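PDB 7CHU: putative pectin lyase from Geobacillus virus E2, which serves as the tailspike protein of a deep-sea thermophilic bacteriophage and probably recognises and perhaps degrades polysaccharide on the surface of its host. Local coordinates for the interface of chains A and B. Coordinates in Å, arbitrary orientation; residue numbers count along the deposited sequence, not the author numbering. Chains: chain A/B, Putative pectin lyase.

The interface of chains A and B. Residues chain A 436, 438, 446, 448, 469; chain B 434-436, 448, 467.
A:Phe448 and B:Phe448 meet tip to tip in an apolar interface between beta-sheets of two copies of the tailspike, joining neighbouring chains of the deposited trimer. The contact is not two-fold: B:Phe448 buries 42 Å² against chain A, A:Phe448 10 Å² against chain B, as expected where chains pack around a three-fold. CZ of A:Phe448 comes 3.5 Å from CE2 of B:Phe448, whose CZ lies at the edge of the A:Phe448 ring, in its plane, so the rims meet without stacking. Two valine side chains cross that of B:Phe448 at about a right angle: A:Val446 puts CG1 at the ring edge, in plane, 3.9 Å from CE2, with that methyl anti to the backbone N (chi1 -180°) and thus turned toward chain B, while A:Val469 sets CG1 to one side of the ring plane, 3.8 Å from CB. Beta-branched valine suits a strand, and its short side chain probably lets the bulky aromatic pack close. Alongside, B:Ile436 extends CD1 tip to tip toward A:Ile436, 4.0 Å from its CG2; the same methyl touches A:Val446 CG1, a reach that the long isoleucine branch provides. At the other end, A:Ile438 lays CG2 3.4 Å from the carbonyl O of B:Phe434 and 4.0 Å from CA of B:Gly435, where the lack of a side chain probably lets the methyl come close. No polar bond crosses this patch; its hydrophobic packing probably contributes to holding the C-terminal part of the trimeric tailspike together.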
# COMPACT_ATOMS: atom_id res chain seq x y z
N ILE A 436 33.50 -3.68 -19.65
CA ILE A 436 33.80 -2.29 -19.99
C ILE A 436 33.64 -1.45 -18.73
O ILE A 436 32.66 -1.61 -17.99
CB ILE A 436 32.87 -1.78 -21.10
CG1 ILE A 436 32.97 -2.65 -22.34
CG2 ILE A 436 33.17 -0.30 -21.43
CD1 ILE A 436 31.92 -2.28 -23.40
N ILE A 438 33.85 2.72 -17.56
CA ILE A 438 33.84 4.08 -18.10
C ILE A 438 34.19 5.04 -16.97
O ILE A 438 33.42 5.19 -16.02
CB ILE A 438 32.48 4.40 -18.73
CG1 ILE A 438 32.13 3.37 -19.82
CG2 ILE A 438 32.43 5.82 -19.26
CD1 ILE A 438 30.66 3.45 -20.23
N VAL A 446 37.49 5.24 -21.51
CA VAL A 446 36.71 4.01 -21.62
C VAL A 446 37.69 2.85 -21.70
O VAL A 446 38.53 2.81 -22.61
CB VAL A 446 35.80 4.04 -22.86
CG1 VAL A 446 35.00 2.75 -22.94
CG2 VAL A 446 34.86 5.29 -22.84
N PHE A 448 38.55 -1.46 -21.52
CA PHE A 448 38.12 -2.83 -21.76
C PHE A 448 39.02 -3.75 -20.95
O PHE A 448 40.25 -3.61 -21.00
CB PHE A 448 38.21 -3.17 -23.25
CG PHE A 448 37.32 -2.33 -24.10
CD1 PHE A 448 37.64 -1.00 -24.37
CD2 PHE A 448 36.13 -2.85 -24.61
CE1 PHE A 448 36.80 -0.21 -25.14
CE2 PHE A 448 35.28 -2.08 -25.40
CZ PHE A 448 35.63 -0.75 -25.67
N VAL A 469 40.18 3.90 -24.51
CA VAL A 469 39.79 4.91 -25.47
C VAL A 469 39.77 6.22 -24.70
O VAL A 469 38.97 6.38 -23.78
CB VAL A 469 38.43 4.60 -26.11
CG1 VAL A 469 37.96 5.76 -26.98
CG2 VAL A 469 38.53 3.31 -26.93
N PHE B 434 33.42 10.77 -20.01
CA PHE B 434 33.57 9.75 -21.04
C PHE B 434 32.27 8.99 -21.21
O PHE B 434 31.44 8.92 -20.30
CB PHE B 434 34.72 8.80 -20.72
CG PHE B 434 36.05 9.44 -20.92
CD1 PHE B 434 36.57 9.56 -22.19
CD2 PHE B 434 36.75 9.98 -19.85
CE1 PHE B 434 37.80 10.19 -22.38
CE2 PHE B 434 37.96 10.63 -20.05
CZ PHE B 434 38.48 10.73 -21.30
N GLY B 435 32.08 8.40 -22.39
CA GLY B 435 30.91 7.56 -22.54
C GLY B 435 30.89 6.84 -23.86
O GLY B 435 31.77 7.02 -24.72
N ILE B 436 29.90 5.97 -23.97
CA ILE B 436 29.56 5.23 -25.18
C ILE B 436 28.13 5.59 -25.56
O ILE B 436 27.26 5.68 -24.68
CB ILE B 436 29.68 3.71 -24.96
CG1 ILE B 436 31.10 3.37 -24.50
CG2 ILE B 436 29.34 2.94 -26.23
CD1 ILE B 436 31.26 1.91 -24.18
N PHE B 448 32.25 6.34 -29.23
CA PHE B 448 32.89 6.65 -27.95
C PHE B 448 33.13 8.16 -27.89
O PHE B 448 33.54 8.75 -28.90
CB PHE B 448 34.22 5.91 -27.80
CG PHE B 448 34.07 4.42 -27.83
CD1 PHE B 448 33.72 3.78 -29.00
CD2 PHE B 448 34.31 3.67 -26.69
CE1 PHE B 448 33.57 2.39 -29.04
CE2 PHE B 448 34.17 2.28 -26.72
CZ PHE B 448 33.80 1.64 -27.90
N LEU B 467 35.87 7.67 -31.46
CA LEU B 467 35.93 6.43 -32.21
C LEU B 467 34.51 6.05 -32.59
O LEU B 467 33.60 6.13 -31.74
CB LEU B 467 36.58 5.32 -31.38
CG LEU B 467 36.50 3.88 -31.90
CD1 LEU B 467 37.34 3.75 -33.18
CD2 LEU B 467 36.95 2.87 -30.84